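Local coordinates for BepC protein (PDB 4WGJ) that probably transfers AMP from ATP to threonine or tyrosine side chains of target proteins, the piece here carrying its Fic domain, at residues 12-15 and 20-23; 73-78 and 86-91; 23-28 and 38-43. All blocks are in the same frame, centred on the assembly; numbering follows the deposited sequence.

Interaction 1. Residues 12-15 and 20-23; sequences NYLY and TLKN
The ring of Tyr15 lies over the backbone of Lys22, whose CA sits 3.5 Å above one face, offset toward the rim, in a CH-pi contact, and the Lys28 side chain covers the opposite face in a cation-pi contact. Asn23 reaches the same ring at its edge, its amide plane nearly perpendicular (88°) and its ND2 3.5 Å from Tyr15 CE2. Beyond the ring, Tyr15 OH accepts an almost straight bond (177°) from Asn23 N. Asn23 ND2 is meanwhile occupied by Leu21 O, which helps to fix the turn of the amide. The second aromatic, Tyr13, has a water at its edge that donates to Tyr13 O and Lys22 O, and the Tyr13 ring meets Trp76 edge-to-face.

The backbones join at Leu14 and Leu21, a single antiparallel bridge of the non-hydrogen-bonded kind in the loop between helices 8-11 and 30-48, with CA atoms 4.4 Å apart. Flanking it, Tyr15 N donates to Thr20 O and Lys22 N donates to Tyr13 O, at 2.9 and 2.8 Å. Beside the bridge, Leu21 CD2 packs on Tyr13 CB and Leu14 CD2.

Lys22 runs extended beyond CG, and this carries NZ alongside the loop to Asn12 O at 2.8 Å. A water accepts from the same ammonium and donates to Asn12 OD1, and Asp89 adds a salt bridge; Asn12 ND2 turns instead to Thr92 O.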
# COMPACT_ATOMS: atom_id res chain seq x y z
N ASN A 12 10.49 17.46 -6.36
CA ASN A 12 9.35 18.34 -6.15
C ASN A 12 8.30 17.76 -5.21
O ASN A 12 7.35 18.44 -4.85
CB ASN A 12 8.70 18.70 -7.49
CG ASN A 12 9.54 19.69 -8.28
OD1 ASN A 12 10.28 20.50 -7.71
ND2 ASN A 12 9.43 19.63 -9.60
N TYR A 13 8.48 16.51 -4.80
CA TYR A 13 7.66 15.93 -3.73
C TYR A 13 8.02 16.50 -2.36
O TYR A 13 7.26 16.35 -1.40
CB TYR A 13 7.82 14.42 -3.66
CG TYR A 13 6.94 13.64 -4.60
CD1 TYR A 13 5.56 13.61 -4.44
CD2 TYR A 13 7.49 12.88 -5.62
CE1 TYR A 13 4.76 12.87 -5.30
CE2 TYR A 13 6.72 12.15 -6.47
CZ TYR A 13 5.36 12.15 -6.32
OH TYR A 13 4.62 11.40 -7.19
N LEU A 14 9.21 17.09 -2.27
CA LEU A 14 9.81 17.46 -0.98
C LEU A 14 9.92 18.96 -0.81
O LEU A 14 10.09 19.68 -1.80
CB LEU A 14 11.21 16.85 -0.85
CG LEU A 14 11.37 15.35 -1.12
CD1 LEU A 14 12.84 15.00 -1.29
CD2 LEU A 14 10.74 14.55 0.02
N TYR A 15 9.87 19.44 0.43
CA TYR A 15 10.13 20.86 0.69
C TYR A 15 11.58 21.18 0.32
O TYR A 15 12.48 20.38 0.59
CB TYR A 15 9.85 21.22 2.16
CG TYR A 15 8.37 21.21 2.49
CD1 TYR A 15 7.50 22.11 1.89
CD2 TYR A 15 7.85 20.30 3.40
CE1 TYR A 15 6.14 22.10 2.19
CE2 TYR A 15 6.50 20.28 3.71
CZ TYR A 15 5.65 21.19 3.09
OH TYR A 15 4.30 21.16 3.39
N THR A 20 11.69 16.20 3.68
CA THR A 20 10.30 16.10 4.14
C THR A 20 9.28 16.22 3.01
O THR A 20 9.31 17.18 2.24
CB THR A 20 9.98 17.18 5.19
OG1 THR A 20 10.88 17.06 6.29
CG2 THR A 20 8.54 17.03 5.69
N LEU A 21 8.37 15.26 2.92
CA LEU A 21 7.33 15.31 1.90
C LEU A 21 6.42 16.52 2.09
O LEU A 21 5.98 16.80 3.21
CB LEU A 21 6.49 14.03 1.93
CG LEU A 21 7.17 12.78 1.37
CD1 LEU A 21 6.50 11.49 1.89
CD2 LEU A 21 7.16 12.80 -0.16
N LYS A 22 6.14 17.23 1.00
CA LYS A 22 5.15 18.30 1.04
C LYS A 22 3.83 17.73 1.55
O LYS A 22 3.42 16.65 1.13
CB LYS A 22 4.95 18.93 -0.35
CG LYS A 22 6.18 19.67 -0.89
CD LYS A 22 5.94 20.12 -2.33
CE LYS A 22 7.14 20.86 -2.89
NZ LYS A 22 6.92 21.19 -4.33
N ASN A 23 3.19 18.45 2.46
CA ASN A 23 1.97 17.93 3.07
C ASN A 23 1.00 19.07 3.39
O ASN A 23 1.39 20.22 3.48
CB ASN A 23 2.30 17.14 4.33
CG ASN A 23 3.00 17.98 5.37
OD1 ASN A 23 2.36 18.63 6.19
ND2 ASN A 23 4.34 17.99 5.33
O HOH W 1 9.55 21.96 -4.94
O HOH W 2 4.56 15.30 -1.02

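Interaction 2. Residues 73-78 and 86-91; sequences TFEWAG and TFEDGT
Glu75 reaches across to the start of the next turn, where its OE1 accepts the backbone N-H of Glu88 at 2.9 Å with the syn lone pair. The receiving turn, type I from Phe87 to Gly90, closes the short hairpin of strands 85-86 and 92-93 in the Fic fold, in a position consistent with the flap of Fic enzymes, which lines up target segments. The carboxylate makes further contacts. It crosses the edge of the Phe87 ring, with Glu75 CD 3.8 Å from Phe87 CD2, while OE1 also rests against Glu88 CG at 3.4 Å. OE2 takes a bond from a water at 2.6 Å, which in turn accepts weakly from Asp89 N. One N-H of the turn is thus met directly and the next only weakly, through a water. Glu88 OE2, 4.6 Å from Glu75 OE1, may disfavour a second charge there.

Beside Glu75, the Trp76 indole lies alongside Phe87, pointing the same way, with planes at 88° and Trp76 CD1 3.5 Å from Phe87 CZ. With chi1 at 44°, CG of Trp76 sits between backbone N and carbonyl carbon, which turns the CD1 edge of the indole to Phe87 CZ and CE2; one indole face is covered by Phe74 CB. Glu75 and Trp76 themselves form the middle of a type I turn, tied by Ala77 N to Phe74 O.

Further out, the indole also touches Arg156 and Lys157 of the Fic signature loop. Lys22 makes a cation-pi contact with Phe87. Asp89 forms an Asx turn, its OD1 accepting both Thr91 N at 2.9 Å and Thr91 OG1 at 2.7 Å.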
# COMPACT_ATOMS: atom_id res chain seq x y z
N THR A 73 -3.63 14.44 4.36
CA THR A 73 -2.18 14.58 4.50
C THR A 73 -1.49 15.05 3.23
O THR A 73 -0.67 15.97 3.27
CB THR A 73 -1.54 13.26 4.92
OG1 THR A 73 -2.16 12.78 6.12
CG2 THR A 73 -0.04 13.43 5.15
N PHE A 74 -1.80 14.40 2.11
CA PHE A 74 -1.09 14.66 0.86
C PHE A 74 -2.02 15.13 -0.23
O PHE A 74 -3.08 14.53 -0.46
CB PHE A 74 -0.36 13.42 0.36
CG PHE A 74 0.69 12.90 1.31
CD1 PHE A 74 1.78 13.69 1.66
CD2 PHE A 74 0.60 11.62 1.82
CE1 PHE A 74 2.74 13.23 2.52
CE2 PHE A 74 1.58 11.13 2.68
CZ PHE A 74 2.64 11.94 3.03
N GLU A 75 -1.61 16.18 -0.94
CA GLU A 75 -2.38 16.69 -2.08
C GLU A 75 -2.58 15.62 -3.14
O GLU A 75 -3.60 15.61 -3.85
CB GLU A 75 -1.66 17.88 -2.72
CG GLU A 75 -1.66 19.15 -1.87
CD GLU A 75 -1.03 20.33 -2.59
OE1 GLU A 75 -1.23 20.44 -3.83
OE2 GLU A 75 -0.32 21.13 -1.94
N TRP A 76 -1.59 14.74 -3.27
CA TRP A 76 -1.62 13.70 -4.30
C TRP A 76 -2.21 12.37 -3.82
O TRP A 76 -2.05 11.36 -4.50
CB TRP A 76 -0.20 13.46 -4.85
CG TRP A 76 0.85 13.39 -3.78
CD1 TRP A 76 1.63 14.42 -3.34
CD2 TRP A 76 1.22 12.24 -3.01
NE1 TRP A 76 2.48 13.99 -2.35
CE2 TRP A 76 2.25 12.65 -2.12
CE3 TRP A 76 0.81 10.91 -2.99
CZ2 TRP A 76 2.85 11.78 -1.21
CZ3 TRP A 76 1.42 10.03 -2.08
CH2 TRP A 76 2.43 10.48 -1.20
N ALA A 77 -2.90 12.37 -2.68
CA ALA A 77 -3.52 11.13 -2.20
C ALA A 77 -4.38 10.53 -3.31
O ALA A 77 -5.13 11.25 -3.97
CB ALA A 77 -4.36 11.40 -0.97
N GLY A 78 -4.27 9.22 -3.52
CA GLY A 78 -5.03 8.56 -4.57
C GLY A 78 -4.35 8.55 -5.94
O GLY A 78 -4.82 7.87 -6.85
N THR A 86 0.81 17.85 -10.24
CA THR A 86 1.11 19.26 -10.04
C THR A 86 0.52 19.77 -8.73
O THR A 86 -0.70 19.75 -8.53
CB THR A 86 0.58 20.10 -11.21
OG1 THR A 86 1.25 19.68 -12.41
CG2 THR A 86 0.86 21.58 -10.98
N PHE A 87 1.40 20.18 -7.81
CA PHE A 87 0.98 20.72 -6.52
C PHE A 87 0.32 22.08 -6.67
O PHE A 87 0.47 22.74 -7.69
CB PHE A 87 2.19 20.87 -5.58
CG PHE A 87 2.72 19.57 -5.07
CD1 PHE A 87 3.70 18.87 -5.77
CD2 PHE A 87 2.28 19.05 -3.86
CE1 PHE A 87 4.20 17.67 -5.28
CE2 PHE A 87 2.77 17.86 -3.37
CZ PHE A 87 3.73 17.17 -4.08
N GLU A 88 -0.37 22.52 -5.62
CA GLU A 88 -0.94 23.86 -5.61
C GLU A 88 0.16 24.91 -5.74
O GLU A 88 -0.08 26.00 -6.25
CB GLU A 88 -1.77 24.09 -4.34
CG GLU A 88 -3.04 23.26 -4.29
CD GLU A 88 -4.03 23.75 -3.26
OE1 GLU A 88 -3.88 24.89 -2.77
OE2 GLU A 88 -4.97 22.99 -2.93
N ASP A 89 1.37 24.56 -5.31
CA ASP A 89 2.49 25.51 -5.36
C ASP A 89 3.05 25.68 -6.78
O ASP A 89 3.94 26.50 -7.01
CB ASP A 89 3.61 25.11 -4.38
CG ASP A 89 4.35 23.82 -4.76
OD1 ASP A 89 4.34 23.40 -5.93
OD2 ASP A 89 4.96 23.22 -3.85
N GLY A 90 2.52 24.90 -7.72
CA GLY A 90 2.84 25.06 -9.13
C GLY A 90 3.89 24.11 -9.69
O GLY A 90 4.10 24.07 -10.91
N THR A 91 4.56 23.37 -8.81
CA THR A 91 5.60 22.44 -9.24
C THR A 91 5.01 21.07 -9.55
O THR A 91 3.95 20.71 -9.04
CB THR A 91 6.70 22.30 -8.16
OG1 THR A 91 6.16 21.65 -7.00
CG2 THR A 91 7.27 23.67 -7.77
O HOH W 3 1.34 22.96 -2.71

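Interaction 3. Residues 23-28 and 38-43; sequences NKYGIK and NHDVVK
Tyr25 and Asp40 stand 11.3 Å apart at their CA atoms, the nearest approach of two backbones too far apart to touch and joined by the side chains of these two residues: a type I turn from Asn23 to Gly26, and a stretch of helix 30-48 that follows the same loop. The contact lies at the surface, where the loop folds back on the helix it leads into.

The two side chains come from opposite directions, each with CB pointing at the other segment. Tyr25 OH donates to Asp40 OD2 at 2.5 Å, a short bond, and arrives on the anti side of that oxygen, 32° out of the carboxylate plane. Ring and carboxylate are turned 63° against each other, and OD2 also lies near the ring's plane at its edge, 3.4 Å from Tyr25 CE1. The phenol has a second partner in Thr73 OG1, which ties the tip to the loop after helix 59-70, while Leu33 and Arg36 of helix 30-48 touch the side chain. On the acceptor side, Arg36 makes a long, weak ion pair with Asp40 OD2, and His39 ND1 donates weakly to OD1, in the plane of the imidazole.

Asn23 steadies the turn that presents Tyr25. Its OD1 accepts Ile27 N at 3.0 Å and, weakly, Tyr25 N, while its ND2 donates back to Ile27 O at 2.9 Å.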
# COMPACT_ATOMS: atom_id res chain seq x y z
N ASN A 23 3.19 18.45 2.46
CA ASN A 23 1.97 17.93 3.07
C ASN A 23 1.00 19.07 3.39
O ASN A 23 1.39 20.22 3.48
CB ASN A 23 2.30 17.14 4.33
CG ASN A 23 3.00 17.98 5.37
OD1 ASN A 23 2.36 18.63 6.19
ND2 ASN A 23 4.34 17.99 5.33
N LYS A 24 -0.27 18.72 3.57
CA LYS A 24 -1.32 19.74 3.72
C LYS A 24 -1.29 20.44 5.07
O LYS A 24 -1.95 21.46 5.26
CB LYS A 24 -2.69 19.11 3.48
CG LYS A 24 -2.95 18.76 2.00
CD LYS A 24 -4.19 17.90 1.79
CE LYS A 24 -5.47 18.68 2.04
NZ LYS A 24 -5.64 19.79 1.03
N TYR A 25 -0.53 19.90 6.02
CA TYR A 25 -0.35 20.55 7.31
C TYR A 25 0.71 21.64 7.25
O TYR A 25 0.84 22.45 8.16
CB TYR A 25 0.05 19.54 8.39
CG TYR A 25 -0.68 18.21 8.32
CD1 TYR A 25 -2.06 18.13 8.50
CD2 TYR A 25 0.02 17.03 8.09
CE1 TYR A 25 -2.71 16.90 8.44
CE2 TYR A 25 -0.63 15.81 8.02
CZ TYR A 25 -1.98 15.75 8.20
OH TYR A 25 -2.60 14.51 8.14
N GLY A 26 1.51 21.63 6.19
CA GLY A 26 2.64 22.53 6.09
C GLY A 26 3.74 22.20 7.08
O GLY A 26 4.58 23.04 7.39
N ILE A 27 3.74 20.96 7.57
CA ILE A 27 4.73 20.54 8.58
C ILE A 27 6.08 20.20 7.95
O ILE A 27 6.18 19.27 7.16
CB ILE A 27 4.23 19.32 9.38
CG1 ILE A 27 3.10 19.73 10.32
CG2 ILE A 27 5.38 18.70 10.19
CD1 ILE A 27 2.42 18.53 10.97
N LYS A 28 7.11 20.97 8.33
CA LYS A 28 8.43 20.79 7.73
C LYS A 28 9.28 19.75 8.46
O LYS A 28 10.26 19.24 7.90
CB LYS A 28 9.19 22.12 7.69
CG LYS A 28 8.44 23.25 7.01
CD LYS A 28 8.20 22.95 5.55
CE LYS A 28 7.64 24.16 4.82
NZ LYS A 28 8.57 25.30 4.88
N ASN A 38 0.08 9.66 10.75
CA ASN A 38 -0.32 8.38 11.32
C ASN A 38 -1.63 8.53 12.08
O ASN A 38 -2.55 7.72 11.93
CB ASN A 38 0.77 7.84 12.25
N HIS A 39 -1.71 9.58 12.88
CA HIS A 39 -2.91 9.89 13.64
C HIS A 39 -4.15 9.99 12.75
O HIS A 39 -5.19 9.41 13.05
CB HIS A 39 -2.71 11.20 14.40
CG HIS A 39 -3.88 11.58 15.24
ND1 HIS A 39 -4.91 12.37 14.76
CD2 HIS A 39 -4.20 11.29 16.52
CE1 HIS A 39 -5.81 12.54 15.71
NE2 HIS A 39 -5.40 11.89 16.79
N ASP A 40 -4.03 10.74 11.65
CA ASP A 40 -5.16 10.94 10.76
C ASP A 40 -5.52 9.67 10.01
O ASP A 40 -6.70 9.38 9.83
CB ASP A 40 -4.86 12.07 9.76
CG ASP A 40 -4.92 13.44 10.40
OD1 ASP A 40 -5.32 13.51 11.59
OD2 ASP A 40 -4.59 14.43 9.72
N VAL A 41 -4.52 8.93 9.55
CA VAL A 41 -4.75 7.68 8.82
C VAL A 41 -5.50 6.65 9.67
O VAL A 41 -6.42 6.01 9.19
CB VAL A 41 -3.42 7.07 8.33
CG1 VAL A 41 -3.62 5.65 7.84
CG2 VAL A 41 -2.86 7.92 7.21
N VAL A 42 -5.12 6.52 10.94
CA VAL A 42 -5.77 5.57 11.84
C VAL A 42 -7.26 5.89 11.97
O VAL A 42 -8.11 4.99 11.94
CB VAL A 42 -5.07 5.55 13.22
CG1 VAL A 42 -5.90 4.83 14.28
CG2 VAL A 42 -3.69 4.90 13.09
N LYS A 43 -7.59 7.17 12.09
CA LYS A 43 -9.00 7.58 12.16
C LYS A 43 -9.74 7.27 10.85
O LYS A 43 -10.86 6.77 10.87
CB LYS A 43 -9.11 9.07 12.48

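Overall arrangement
All three interactions lie on the same side of the chain's centre. Along the chain, interaction 1 leads directly into interaction 3, the two sharing Asn23, and interaction 2 follows later, within the Fic domain. Interactions 1 and 2 have centres about 9 Å apart; interaction 3 is about 13 to 14 Å from either. The loop between helices 8-11 and 30-48 is the common element: Lys22 bridges it to the hairpin turn, and Lys24 N bonds Thr73 O after helix 59-70. The N-terminal loop, helix 30-48 and the hairpin are thereby linked beside the bound nucleotide analogue, with the side chains of Leu21 and Trp76 about 7 and 8 Å from it.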